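Local coordinates for putative carboxynorspermidine decarboxylase protein (Sinorhizobium meliloti, PDB 3MT1) that probably decarboxylates carboxynorspermidine and carboxyspermidine to norspermidine and spermidine as a pyridoxal 5'-phosphate-dependent homodimer, at residues Glu233-Thr237 with Asp320-Tyr324; Glu264-Asp269 with Tyr324-Asn330; Lys238-Val244 with Arg315-Ala321. One frame throughout, in Å; residues are numbered along the deposited sequence.

Contact 1. Residues Glu233-Thr237 with Asp320-Tyr324; sequences EASIT and DAAGY. With SO4 (sulfate ion), chain D.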
ATOM      1  N   GLU B 233       7.175  11.870  12.159  1.00 38.72           N
ATOM      2  CA  GLU B 233       8.502  11.841  11.548  1.00 39.36           C
ATOM      3  C   GLU B 233       9.628  12.262  12.478  1.00 38.99           C
ATOM      4  O   GLU B 233      10.712  11.663  12.465  1.00 40.99           O
ATOM      5  CB  GLU B 233       8.507  12.696  10.292  1.00 40.12           C
ATOM      6  CG  GLU B 233       9.756  12.473   9.422  1.00 45.34           C
ATOM      7  CD  GLU B 233       9.796  11.095   8.693  1.00 48.15           C
ATOM      8  OE1 GLU B 233       8.721  10.575   8.281  1.00 46.35           O
ATOM      9  OE2 GLU B 233      10.929  10.554   8.535  1.00 49.21           O
ATOM     10  N   ALA B 234       9.409  13.279  13.293  1.00 37.28           N
ATOM     11  CA  ALA B 234      10.518  13.746  14.116  1.00 36.55           C
ATOM     12  C   ALA B 234      10.984  12.747  15.212  1.00 36.54           C
ATOM     13  O   ALA B 234      12.117  12.818  15.704  1.00 37.88           O
ATOM     14  CB  ALA B 234      10.216  15.112  14.692  1.00 35.79           C
ATOM     15  N   SER B 235      10.123  11.813  15.595  1.00 34.75           N
ATOM     16  CA  SER B 235      10.515  10.782  16.551  1.00 34.37           C
ATOM     17  C   SER B 235      11.502   9.775  15.971  1.00 34.44           C
ATOM     18  O   SER B 235      12.334   9.209  16.689  1.00 35.11           O
ATOM     19  CB  SER B 235       9.273  10.012  16.995  1.00 33.32           C
ATOM     20  OG  SER B 235       8.315  10.922  17.481  1.00 35.23           O
ATOM     21  N   ILE B 236      11.407   9.576  14.666  1.00 33.04           N
ATOM     22  CA  ILE B 236      11.888   8.370  14.064  1.00 33.00           C
ATOM     23  C   ILE B 236      12.919   8.646  12.958  1.00 33.69           C
ATOM     24  O   ILE B 236      13.472   7.721  12.355  1.00 33.25           O
ATOM     25  CB  ILE B 236      10.653   7.564  13.613  1.00 32.28           C
ATOM     26  CG1 ILE B 236      10.729   6.187  14.170  1.00 33.90           C
ATOM     27  CG2 ILE B 236      10.289   7.655  12.108  1.00 31.83           C
ATOM     28  CD1 ILE B 236      10.187   6.150  15.553  1.00 35.89           C
ATOM     29  N   THR B 237      13.148   9.943  12.730  1.00 33.58           N
ATOM     30  CA  THR B 237      14.024  10.477  11.704  1.00 34.59           C
ATOM     31  C   THR B 237      15.406   9.819  11.762  1.00 36.65           C
ATOM     32  O   THR B 237      16.007   9.713  12.829  1.00 37.34           O
ATOM     33  CB  THR B 237      14.094  12.050  11.827  1.00 34.93           C
ATOM     34  OG1 THR B 237      14.527  12.649  10.595  1.00 37.84           O
ATOM     35  CG2 THR B 237      15.016  12.509  12.958  1.00 34.04           C
ATOM     36  N   ASP B 320      16.794   6.335   6.384  1.00 41.54           N
ATOM     37  CA  ASP B 320      15.601   6.969   6.922  1.00 42.26           C
ATOM     38  C   ASP B 320      14.310   6.292   6.498  1.00 40.04           C
ATOM     39  O   ASP B 320      13.433   6.929   5.927  1.00 40.55           O
ATOM     40  CB  ASP B 320      15.539   8.437   6.521  1.00 44.04           C
ATOM     41  CG  ASP B 320      14.709   9.247   7.488  1.00 48.54           C
ATOM     42  OD1 ASP B 320      14.422   8.704   8.585  1.00 51.61           O
ATOM     43  OD2 ASP B 320      14.367  10.413   7.183  1.00 51.86           O
ATOM     44  N   ALA B 321      14.184   5.010   6.793  1.00 38.41           N
ATOM     45  CA  ALA B 321      13.048   4.269   6.337  1.00 36.72           C
ATOM     46  C   ALA B 321      11.985   3.950   7.395  1.00 36.92           C
ATOM     47  O   ALA B 321      11.153   3.093   7.157  1.00 35.82           O
ATOM     48  CB  ALA B 321      13.529   2.994   5.674  1.00 36.06           C
ATOM     49  N   ALA B 322      11.965   4.629   8.542  1.00 38.46           N
ATOM     50  CA  ALA B 322      10.999   4.254   9.604  1.00 38.31           C
ATOM     51  C   ALA B 322       9.582   4.832   9.467  1.00 38.23           C
ATOM     52  O   ALA B 322       8.599   4.168   9.835  1.00 39.63           O
ATOM     53  CB  ALA B 322      11.558   4.554  10.995  1.00 39.28           C
ATOM     54  N   GLY B 323       9.466   6.064   8.978  1.00 37.74           N
ATOM     55  CA  GLY B 323       8.182   6.737   8.922  1.00 36.80           C
ATOM     56  C   GLY B 323       7.342   6.389   7.708  1.00 35.51           C
ATOM     57  O   GLY B 323       7.840   6.395   6.551  1.00 35.05           O
ATOM     58  N   TYR B 324       6.059   6.104   7.956  1.00 34.35           N
ATOM     59  CA  TYR B 324       5.100   5.932   6.880  1.00 33.06           C
ATOM     60  C   TYR B 324       5.546   4.791   5.957  1.00 32.41           C
ATOM     61  O   TYR B 324       5.194   4.749   4.766  1.00 32.17           O
ATOM     62  CB  TYR B 324       4.900   7.264   6.102  1.00 33.18           C
ATOM     63  CG  TYR B 324       4.321   8.355   6.966  1.00 32.86           C
ATOM     64  CD1 TYR B 324       2.963   8.335   7.351  1.00 32.03           C
ATOM     65  CD2 TYR B 324       5.143   9.378   7.473  1.00 33.35           C
ATOM     66  CE1 TYR B 324       2.425   9.347   8.204  1.00 32.21           C
ATOM     67  CE2 TYR B 324       4.637  10.382   8.307  1.00 33.66           C
ATOM     68  CZ  TYR B 324       3.286  10.369   8.656  1.00 37.12           C
ATOM     69  OH  TYR B 324       2.824  11.362   9.501  1.00 41.65           O
TER
HETATM   70  S   SO4 D 401       4.377  14.044  11.064  1.00 50.97           S
HETATM   71  O1  SO4 D 401       4.500  14.965   9.942  1.00 51.75           O
HETATM   72  O2  SO4 D 401       4.980  12.761  10.748  1.00 49.24           O
HETATM   73  O3  SO4 D 401       5.116  14.683  12.160  1.00 53.90           O
HETATM   74  O4  SO4 D 401       2.975  13.871  11.467  1.00 51.95           O
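Glu233 and Gly323 lie opposite each other with their CA atoms 5.7 Å apart, and farther on Ile236 faces Ala322, CA to CA 6.1 Å. The first segment is one weakly bonded helical turn, Ile236 N to Glu233 O, while Asp320-Tyr324 is irregular loop. Ile236 carries the apolar part: its CG2 rests on Ala322 CB at 3.5 Å, with CG1 touching the same methyl. Alongside, the Glu233 chain runs out from the helix with CG anti to the backbone N (chi1 -167°), then bends at chi2, bringing its carboxylate to Gly323, Tyr324 and Asp320. Glu233 OE1 comes close to Gly323 CA, where no side chain stands in the way, and lies at the edge of the Tyr324 ring, 3.9 Å from Tyr324 CD2, the two planes nearly coplanar. Glu233 OE2 is 3.7 Å from Asp320 OD2, a pair of like charges with the carboxylates turned 84° apart; Asp320 itself is held through OD1 by Lys238 N. This is the join of barrel and sheet domain in fold type III decarboxylases, and Glu233 is predicted to bind substrate there. A sulfate sits beside it, probably where the cofactor phosphate would lie, as in relatives. Glu233 N reaches sulfate O2 at 2.8 Å in a nearly straight bond (171°), and Tyr324 OH donates to the same oxygen at 2.9 Å. A phenylalanine in place of Tyr324 would probably leave that oxygen without its hydroxyl donor, so that the anion leaned more on backbone amides. Gly199 N and Gly232 N supply two more of these.

Contact 2. Residues Glu264-Asp269 with Tyr324-Asn330; sequences EAHMLD and YTMVKKN. With SO4 (sulfate ion), chain D.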
ATOM      1  N   GLU B 264       6.490  -0.319  -3.919  1.00 33.95           N
ATOM      2  CA  GLU B 264       5.054  -0.378  -3.746  1.00 34.31           C
ATOM      3  C   GLU B 264       4.684  -1.106  -2.459  1.00 33.42           C
ATOM      4  O   GLU B 264       3.749  -0.708  -1.747  1.00 33.40           O
ATOM      5  CB  GLU B 264       4.310  -0.987  -4.956  1.00 35.07           C
ATOM      6  CG  GLU B 264       2.801  -0.882  -4.751  1.00 36.77           C
ATOM      7  CD  GLU B 264       1.983  -1.146  -5.990  1.00 40.39           C
ATOM      8  OE1 GLU B 264       2.541  -1.075  -7.092  1.00 46.89           O
ATOM      9  OE2 GLU B 264       0.785  -1.458  -5.867  1.00 39.23           O
ATOM     10  N   ALA B 265       5.439  -2.152  -2.151  1.00 33.03           N
ATOM     11  CA  ALA B 265       5.087  -3.013  -1.037  1.00 33.36           C
ATOM     12  C   ALA B 265       5.702  -2.536   0.258  1.00 33.43           C
ATOM     13  O   ALA B 265       5.190  -2.850   1.328  1.00 35.22           O
ATOM     14  CB  ALA B 265       5.520  -4.434  -1.319  1.00 32.65           C
ATOM     15  N   HIS B 266       6.804  -1.806   0.167  1.00 33.29           N
ATOM     16  CA  HIS B 266       7.694  -1.616   1.339  1.00 33.74           C
ATOM     17  C   HIS B 266       7.987  -0.185   1.740  1.00 33.43           C
ATOM     18  O   HIS B 266       8.385   0.047   2.867  1.00 34.80           O
ATOM     19  CB  HIS B 266       9.007  -2.387   1.163  1.00 32.45           C
ATOM     20  CG  HIS B 266       8.791  -3.830   0.847  1.00 34.28           C
ATOM     21  ND1 HIS B 266       9.650  -4.564   0.058  1.00 34.87           N
ATOM     22  CD2 HIS B 266       7.783  -4.674   1.194  1.00 34.07           C
ATOM     23  CE1 HIS B 266       9.192  -5.800  -0.049  1.00 34.66           C
ATOM     24  NE2 HIS B 266       8.056  -5.891   0.622  1.00 32.66           N
HETATM   25  N   MSE B 267       7.796   0.761   0.825  1.00 33.39           N
HETATM   26  CA  MSE B 267       8.115   2.174   1.059  1.00 33.28           C
HETATM   27  C   MSE B 267       7.174   3.007   0.180  1.00 33.39           C
HETATM   28  O   MSE B 267       7.585   3.769  -0.699  1.00 32.89           O
HETATM   29  CB  MSE B 267       9.589   2.410   0.739  1.00 34.20           C
HETATM   30  CG  MSE B 267      10.571   2.105   1.917  1.00 35.90           C
HETATM   31 SE   MSE B 267      12.365   2.628   1.311  0.75 45.38          SE
HETATM   32  CE  MSE B 267      12.352   4.453   2.049  1.00 42.91           C
ATOM     33  N   LEU B 268       5.882   2.806   0.432  1.00 33.01           N
ATOM     34  CA  LEU B 268       4.844   3.136  -0.494  1.00 33.37           C
ATOM     35  C   LEU B 268       4.721   4.637  -0.695  1.00 34.67           C
ATOM     36  O   LEU B 268       4.303   5.087  -1.754  1.00 35.27           O
ATOM     37  CB  LEU B 268       3.536   2.498  -0.021  1.00 33.67           C
ATOM     38  CG  LEU B 268       2.176   2.872  -0.647  1.00 35.36           C
ATOM     39  CD1 LEU B 268       2.091   2.500  -2.146  1.00 35.75           C
ATOM     40  CD2 LEU B 268       0.971   2.286   0.136  1.00 33.81           C
ATOM     41  N   ASP B 269       5.076   5.414   0.322  1.00 35.60           N
ATOM     42  CA  ASP B 269       5.166   6.871   0.152  1.00 37.26           C
ATOM     43  C   ASP B 269       6.049   7.272  -1.027  1.00 36.84           C
ATOM     44  O   ASP B 269       5.737   8.234  -1.718  1.00 38.37           O
ATOM     45  CB  ASP B 269       5.567   7.602   1.450  1.00 38.63           C
ATOM     46  CG  ASP B 269       4.329   8.114   2.250  1.00 41.51           C
ATOM     47  OD1 ASP B 269       3.280   7.456   2.181  1.00 42.55           O
ATOM     48  OD2 ASP B 269       4.389   9.170   2.933  1.00 44.14           O
ATOM     49  N   TYR B 324       6.059   6.104   7.956  1.00 34.35           N
ATOM     50  CA  TYR B 324       5.100   5.932   6.880  1.00 33.06           C
ATOM     51  C   TYR B 324       5.546   4.791   5.957  1.00 32.41           C
ATOM     52  O   TYR B 324       5.194   4.749   4.766  1.00 32.17           O
ATOM     53  CB  TYR B 324       4.900   7.264   6.102  1.00 33.18           C
ATOM     54  CG  TYR B 324       4.321   8.355   6.966  1.00 32.86           C
ATOM     55  CD1 TYR B 324       2.963   8.335   7.351  1.00 32.03           C
ATOM     56  CD2 TYR B 324       5.143   9.378   7.473  1.00 33.35           C
ATOM     57  CE1 TYR B 324       2.425   9.347   8.204  1.00 32.21           C
ATOM     58  CE2 TYR B 324       4.637  10.382   8.307  1.00 33.66           C
ATOM     59  CZ  TYR B 324       3.286  10.369   8.656  1.00 37.12           C
ATOM     60  OH  TYR B 324       2.824  11.362   9.501  1.00 41.65           O
ATOM     61  N   THR B 325       6.336   3.873   6.500  1.00 32.67           N
ATOM     62  CA  THR B 325       6.780   2.726   5.716  1.00 33.06           C
ATOM     63  C   THR B 325       6.139   1.465   6.284  1.00 33.11           C
ATOM     64  O   THR B 325       5.279   0.876   5.662  1.00 32.90           O
ATOM     65  CB  THR B 325       8.294   2.595   5.743  1.00 33.81           C
ATOM     66  OG1 THR B 325       8.718   2.531   7.121  1.00 35.20           O
ATOM     67  CG2 THR B 325       8.961   3.803   5.013  1.00 33.45           C
HETATM   68  N   MSE B 326       6.518   1.097   7.503  1.00 34.48           N
HETATM   69  CA  MSE B 326       6.000  -0.097   8.138  1.00 34.99           C
HETATM   70  C   MSE B 326       4.496  -0.096   8.290  1.00 34.77           C
HETATM   71  O   MSE B 326       3.888  -1.135   8.189  1.00 36.10           O
HETATM   72  CB  MSE B 326       6.654  -0.325   9.496  1.00 36.33           C
HETATM   73  CG  MSE B 326       7.889  -1.199   9.395  1.00 39.34           C
HETATM   74 SE   MSE B 326       9.213  -1.029  10.867  0.75 42.46          SE
HETATM   75  CE  MSE B 326       9.637   0.858  10.544  1.00 42.86           C
ATOM     76  N   VAL B 327       3.897   1.049   8.546  1.00 34.20           N
ATOM     77  CA  VAL B 327       2.463   1.097   8.798  1.00 34.33           C
ATOM     78  C   VAL B 327       1.609   0.835   7.520  1.00 34.02           C
ATOM     79  O   VAL B 327       0.394   0.710   7.594  1.00 34.35           O
ATOM     80  CB  VAL B 327       2.060   2.479   9.367  1.00 35.71           C
ATOM     81  CG1 VAL B 327       2.384   2.597  10.903  1.00 34.12           C
ATOM     82  CG2 VAL B 327       2.704   3.589   8.527  1.00 32.54           C
ATOM     83  N   LYS B 328       2.250   0.778   6.353  1.00 32.53           N
ATOM     84  CA  LYS B 328       1.487   0.700   5.129  1.00 32.11           C
ATOM     85  C   LYS B 328       2.076  -0.318   4.168  1.00 30.36           C
ATOM     86  O   LYS B 328       1.770  -0.318   2.995  1.00 29.89           O
ATOM     87  CB  LYS B 328       1.264   2.085   4.496  1.00 32.64           C
ATOM     88  CG  LYS B 328       2.521   2.932   4.282  1.00 34.21           C
ATOM     89  CD  LYS B 328       2.177   4.202   3.477  1.00 35.57           C
ATOM     90  CE  LYS B 328       2.087   5.410   4.373  1.00 35.60           C
ATOM     91  NZ  LYS B 328       1.246   6.467   3.815  1.00 34.04           N
ATOM     92  N   LYS B 329       2.894  -1.215   4.693  1.00 29.27           N
ATOM     93  CA  LYS B 329       3.434  -2.278   3.884  1.00 28.01           C
ATOM     94  C   LYS B 329       2.366  -3.273   3.470  1.00 28.56           C
ATOM     95  O   LYS B 329       1.391  -3.507   4.188  1.00 29.67           O
ATOM     96  CB  LYS B 329       4.555  -2.972   4.634  1.00 29.07           C
ATOM     97  CG  LYS B 329       4.159  -3.646   5.948  1.00 27.66           C
ATOM     98  CD  LYS B 329       5.415  -4.246   6.626  1.00 27.85           C
ATOM     99  CE  LYS B 329       5.201  -4.398   8.149  1.00 29.88           C
ATOM    100  NZ  LYS B 329       3.933  -5.158   8.368  1.00 28.84           N
ATOM    101  N   ASN B 330       2.554  -3.876   2.312  1.00 27.92           N
ATOM    102  CA  ASN B 330       1.554  -4.799   1.780  1.00 28.57           C
ATOM    103  C   ASN B 330       2.189  -5.987   0.994  1.00 29.16           C
ATOM    104  O   ASN B 330       3.421  -6.044   0.788  1.00 28.34           O
ATOM    105  CB  ASN B 330       0.604  -4.004   0.895  1.00 28.01           C
ATOM    106  CG  ASN B 330       1.339  -3.290  -0.200  1.00 28.51           C
ATOM    107  OD1 ASN B 330       1.647  -3.889  -1.233  1.00 31.35           O
ATOM    108  ND2 ASN B 330       1.685  -2.014   0.030  1.00 26.11           N
TER
HETATM  109  S   SO4 D 401       4.377  14.044  11.064  1.00 50.97           S
HETATM  110  O1  SO4 D 401       4.500  14.965   9.942  1.00 51.75           O
HETATM  111  O2  SO4 D 401       4.980  12.761  10.748  1.00 49.24           O
HETATM  112  O3  SO4 D 401       5.116  14.683  12.160  1.00 53.90           O
HETATM  113  O4  SO4 D 401       2.975  13.871  11.467  1.00 51.95           O
HETATM  114  O   HOH W   1       5.762  -7.657   1.083  1.00 29.06           O
HETATM  115  O   HOH W   2       5.173   0.730   2.702  1.00 38.29           O
HETATM  116  O   HOH W   3       6.480   4.869   2.574  1.00 36.43           O
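Lys328 NZ is gripped from two subunits: Asp269 OD1 takes it at 2.8 Å in a salt bridge, on the syn side and 27° out of the carboxylate plane, while Glu264 of the second subunit supplies the other acid. A bend at chi3 (102°) swings the amine over to Asp269, and on its way the chain passes Leu268 at about a right angle, Lys328 CD against Leu268 CD2 at 4.0 Å. The other oxygen, Asp269 OD2, lies 3.7 Å from Tyr324 CB, its carboxylate almost parallel to the phenol ring.

Farther along, Asn330 takes up the carbonyls of the short helix 263-266. Its ND2 donates to Glu264 O (3.0 Å), which lies in the amide plane, and its backbone N meets Ala265 O on a lone pair at 3.0 Å. Lys329 CA adds a CH contact to that same carbonyl. Thr325 CG2 runs side by side with Met267 CG. Water finishes two seams: one molecule bridges Leu268 N and Thr325 O, another links His266 NE2 and Asn330 O, while His266 ND1 is hydrogen-bonded to Ser261 OG.

Leu268 packs on Leu268 of the second subunit, and Glu264 makes the matching salt bridge to Lys328 of the second subunit. Asp269, predicted to bind substrate, thus stands at a dimer interface beside the pocket, as is usual in class-II decarboxylases of this family.

Contact 3. Residues Lys238-Val244 with Arg315-Ala321; sequences KSTTLEV and RISFQDA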
ATOM      1  N   LYS B 238      15.890   9.346  10.614  1.00 41.23           N
ATOM      2  CA  LYS B 238      17.269   8.816  10.485  1.00 42.75           C
ATOM      3  C   LYS B 238      17.597   7.666  11.446  1.00 42.36           C
ATOM      4  O   LYS B 238      18.772   7.373  11.701  1.00 44.09           O
ATOM      5  CB  LYS B 238      18.297   9.949  10.664  1.00 46.19           C
ATOM      6  CG  LYS B 238      18.222  11.015   9.576  1.00 50.14           C
ATOM      7  CD  LYS B 238      19.103  12.197   9.936  1.00 58.29           C
ATOM      8  CE  LYS B 238      18.299  13.521   9.877  1.00 63.61           C
ATOM      9  NZ  LYS B 238      17.826  13.867   8.486  1.00 62.03           N
ATOM     10  N   SER B 239      16.569   7.027  11.986  1.00 40.39           N
ATOM     11  CA  SER B 239      16.786   6.010  12.987  1.00 41.20           C
ATOM     12  C   SER B 239      16.859   4.645  12.381  1.00 39.36           C
ATOM     13  O   SER B 239      17.445   3.739  12.984  1.00 40.75           O
ATOM     14  CB  SER B 239      15.667   5.984  14.018  1.00 41.56           C
ATOM     15  OG  SER B 239      14.563   5.257  13.500  1.00 39.79           O
ATOM     16  N   THR B 240      16.234   4.488  11.215  1.00 37.18           N
ATOM     17  CA  THR B 240      15.965   3.168  10.677  1.00 35.39           C
ATOM     18  C   THR B 240      16.393   3.054   9.219  1.00 34.75           C
ATOM     19  O   THR B 240      16.251   3.986   8.465  1.00 33.23           O
ATOM     20  CB  THR B 240      14.452   2.883  10.800  1.00 34.64           C
ATOM     21  OG1 THR B 240      14.053   3.022  12.181  1.00 36.31           O
ATOM     22  CG2 THR B 240      14.065   1.483  10.269  1.00 31.65           C
ATOM     23  N   THR B 241      16.885   1.883   8.823  1.00 35.49           N
ATOM     24  CA  THR B 241      17.214   1.615   7.421  1.00 35.67           C
ATOM     25  C   THR B 241      16.397   0.441   6.868  1.00 35.14           C
ATOM     26  O   THR B 241      15.911  -0.401   7.641  1.00 36.02           O
ATOM     27  CB  THR B 241      18.700   1.288   7.257  1.00 37.17           C
ATOM     28  OG1 THR B 241      19.045   0.236   8.179  1.00 40.00           O
ATOM     29  CG2 THR B 241      19.589   2.546   7.541  1.00 37.41           C
ATOM     30  N   LEU B 242      16.234   0.395   5.541  1.00 33.72           N
ATOM     31  CA  LEU B 242      15.733  -0.805   4.877  1.00 32.82           C
ATOM     32  C   LEU B 242      16.916  -1.521   4.188  1.00 33.63           C
ATOM     33  O   LEU B 242      17.447  -1.016   3.203  1.00 34.35           O
ATOM     34  CB  LEU B 242      14.598  -0.478   3.864  1.00 30.95           C
ATOM     35  CG  LEU B 242      14.059  -1.611   2.960  1.00 30.67           C
ATOM     36  CD1 LEU B 242      13.580  -2.850   3.752  1.00 27.72           C
ATOM     37  CD2 LEU B 242      12.986  -1.152   1.901  1.00 27.80           C
ATOM     38  N   GLU B 243      17.307  -2.688   4.702  1.00 34.02           N
ATOM     39  CA  GLU B 243      18.415  -3.458   4.159  1.00 35.18           C
ATOM     40  C   GLU B 243      18.040  -4.359   2.971  1.00 34.33           C
ATOM     41  O   GLU B 243      17.147  -5.201   3.100  1.00 34.42           O
ATOM     42  CB  GLU B 243      19.024  -4.293   5.281  1.00 36.60           C
ATOM     43  CG  GLU B 243      19.456  -3.453   6.493  1.00 40.51           C
ATOM     44  CD  GLU B 243      20.514  -2.393   6.161  1.00 45.21           C
ATOM     45  OE1 GLU B 243      21.481  -2.670   5.387  1.00 48.19           O
ATOM     46  OE2 GLU B 243      20.382  -1.268   6.686  1.00 46.17           O
ATOM     47  N   VAL B 244      18.712  -4.203   1.829  1.00 33.95           N
ATOM     48  CA  VAL B 244      18.408  -5.042   0.647  1.00 34.18           C
ATOM     49  C   VAL B 244      19.669  -5.614  -0.064  1.00 36.58           C
ATOM     50  O   VAL B 244      20.791  -5.156   0.171  1.00 38.58           O
ATOM     51  CB  VAL B 244      17.532  -4.315  -0.426  1.00 32.46           C
ATOM     52  CG1 VAL B 244      16.250  -3.749   0.177  1.00 29.83           C
ATOM     53  CG2 VAL B 244      18.332  -3.212  -1.129  1.00 33.12           C
ATOM     54  N   ARG B 315      24.985  -5.591  -0.831  1.00 49.07           N
ATOM     55  CA  ARG B 315      24.027  -5.160   0.132  1.00 46.88           C
ATOM     56  C   ARG B 315      23.890  -3.661  -0.006  1.00 45.63           C
ATOM     57  O   ARG B 315      24.893  -2.963  -0.083  1.00 46.62           O
ATOM     58  CB  ARG B 315      24.534  -5.516   1.525  1.00 48.30           C
ATOM     59  CG  ARG B 315      23.886  -4.690   2.603  1.00 51.59           C
ATOM     60  CD  ARG B 315      22.394  -5.113   2.792  1.00 52.41           C
ATOM     61  NE  ARG B 315      22.377  -6.437   3.395  1.00 53.64           N
ATOM     62  CZ  ARG B 315      22.541  -6.620   4.694  1.00 55.50           C
ATOM     63  NH1 ARG B 315      22.689  -5.555   5.467  1.00 56.19           N
ATOM     64  NH2 ARG B 315      22.539  -7.839   5.222  1.00 56.77           N
ATOM     65  N   ILE B 316      22.643  -3.183  -0.043  1.00 42.99           N
ATOM     66  CA  ILE B 316      22.307  -1.756  -0.109  1.00 41.27           C
ATOM     67  C   ILE B 316      21.352  -1.371   1.041  1.00 39.22           C
ATOM     68  O   ILE B 316      20.394  -2.091   1.299  1.00 38.13           O
ATOM     69  CB  ILE B 316      21.658  -1.433  -1.490  1.00 41.12           C
ATOM     70  CG1 ILE B 316      22.724  -1.426  -2.603  1.00 43.47           C
ATOM     71  CG2 ILE B 316      20.862  -0.094  -1.470  1.00 39.91           C
ATOM     72  CD1 ILE B 316      22.149  -1.526  -4.005  1.00 42.57           C
ATOM     73  N   SER B 317      21.622  -0.256   1.716  1.00 38.64           N
ATOM     74  CA  SER B 317      20.799   0.225   2.837  1.00 38.37           C
ATOM     75  C   SER B 317      20.011   1.506   2.497  1.00 37.54           C
ATOM     76  O   SER B 317      20.586   2.581   2.407  1.00 38.66           O
ATOM     77  CB  SER B 317      21.673   0.524   4.078  1.00 39.72           C
ATOM     78  OG  SER B 317      22.704  -0.426   4.249  1.00 41.07           O
ATOM     79  N   PHE B 318      18.698   1.425   2.343  1.00 35.77           N
ATOM     80  CA  PHE B 318      17.956   2.675   2.176  1.00 35.27           C
ATOM     81  C   PHE B 318      17.829   3.374   3.497  1.00 35.64           C
ATOM     82  O   PHE B 318      17.444   2.791   4.491  1.00 35.42           O
ATOM     83  CB  PHE B 318      16.634   2.470   1.435  1.00 32.94           C
ATOM     84  CG  PHE B 318      16.845   1.967   0.045  1.00 33.91           C
ATOM     85  CD1 PHE B 318      17.494   2.755  -0.889  1.00 34.36           C
ATOM     86  CD2 PHE B 318      16.481   0.668  -0.315  1.00 36.56           C
ATOM     87  CE1 PHE B 318      17.742   2.287  -2.182  1.00 34.92           C
ATOM     88  CE2 PHE B 318      16.711   0.178  -1.603  1.00 34.80           C
ATOM     89  CZ  PHE B 318      17.356   0.996  -2.541  1.00 36.80           C
ATOM     90  N   GLN B 319      18.183   4.635   3.494  1.00 38.05           N
ATOM     91  CA  GLN B 319      18.273   5.404   4.724  1.00 40.63           C
ATOM     92  C   GLN B 319      16.916   5.975   5.109  1.00 40.27           C
ATOM     93  O   GLN B 319      16.016   6.100   4.261  1.00 38.98           O
ATOM     94  CB  GLN B 319      19.307   6.534   4.567  1.00 42.71           C
ATOM     95  CG  GLN B 319      20.702   6.051   4.202  1.00 44.51           C
ATOM     96  CD  GLN B 319      21.324   5.137   5.259  1.00 48.69           C
ATOM     97  OE1 GLN B 319      21.340   5.437   6.467  1.00 49.61           O
ATOM     98  NE2 GLN B 319      21.838   4.005   4.803  1.00 49.82           N
ATOM     99  N   ASP B 320      16.794   6.335   6.384  1.00 41.54           N
ATOM    100  CA  ASP B 320      15.601   6.969   6.922  1.00 42.26           C
ATOM    101  C   ASP B 320      14.310   6.292   6.498  1.00 40.04           C
ATOM    102  O   ASP B 320      13.433   6.929   5.927  1.00 40.55           O
ATOM    103  CB  ASP B 320      15.539   8.437   6.521  1.00 44.04           C
ATOM    104  CG  ASP B 320      14.709   9.247   7.488  1.00 48.54           C
ATOM    105  OD1 ASP B 320      14.422   8.704   8.585  1.00 51.61           O
ATOM    106  OD2 ASP B 320      14.367  10.413   7.183  1.00 51.86           O
ATOM    107  N   ALA B 321      14.184   5.010   6.793  1.00 38.41           N
ATOM    108  CA  ALA B 321      13.048   4.269   6.337  1.00 36.72           C
ATOM    109  C   ALA B 321      11.985   3.950   7.395  1.00 36.92           C
ATOM    110  O   ALA B 321      11.153   3.093   7.157  1.00 35.82           O
ATOM    111  CB  ALA B 321      13.529   2.994   5.674  1.00 36.06           C
TER
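Val244 CG2 approaches Phe318 CE2 at a slant, 3.8 Å away, while Ile316 CG2 covers one face of the phenyl ring, offset toward the rim; the Phe301 ring stacks on Phe318 as well. The Arg315 guanidinium has Glu243 CB over one face and Val244 O at its edge. It stands 63° to the Glu243 carboxylate.

That carboxylate is the polar knot between the strands. Glu243 OE1 accepts from Ser317 OG on its syn side at 2.8 Å and from Arg315 NH1 on its anti side at 3.1 Å, the latter a salt bridge. OE2 uses its anti lone pair for Thr241 OG1. A bend at chi2 (-60°) folds the Glu243 chain back so that its acid can reach across to the neighbouring strand.

The backbone is an antiparallel ladder, strand 240-244 against 315-318, in the beta domain that accompanies the barrel in this decarboxylase family. Leu242 with Phe318 and Val244 with Ile316 are hydrogen-bonded pairs; Glu243 with Ser317 is the non-hydrogen-bonded pair between them. Ser239, Thr241 and Glu243 make backbone hydrogen bonds to Asp10, Leu8 and Tyr6 of strand 6-10, so strand 240-251 lies inside the sheet. Val244 N points nearly along the C=O of Ile316, at 2.8 Å from its O.

Beyond Phe318 a single backbone-to-backbone bond continues the contact: Ala321 N donates to Thr240 O at 2.8 Å, from above the carbonyl plane, and Ala321 CB leans on Leu242 CB at 4.1 Å. Thr241 CG2 runs beside Gln319, 3.5 Å from OE1. Lys238 N donates a hydrogen bond to Asp320 OD1 at 2.6 Å, from above the carboxylate plane.

Centres of the three contacts lie about 11 to 13 Å apart: contact 1 at the join of barrel and sheet domain, contact 3 in the sheet, contact 2 beside the second subunit. Contact 3 adjoins contact 1 along both lengths of chain: 233-237 runs on into 238-244, while 315-321 leads into 320-324, with Asp320 and Ala321 in both. Contact 2 carries on from contact 1 through Tyr324, its segments alternating with those of the other two. Met267, a selenomethionine here, ties contact 2 to the others by packing on Leu242, Phe318 and Ala321. Chain 315-330 therefore runs from sheet to dimer interface, bringing Glu233 and Asp269, both predicted to bind substrate, within about 4 Å of the Tyr324 side chain, nearest atoms.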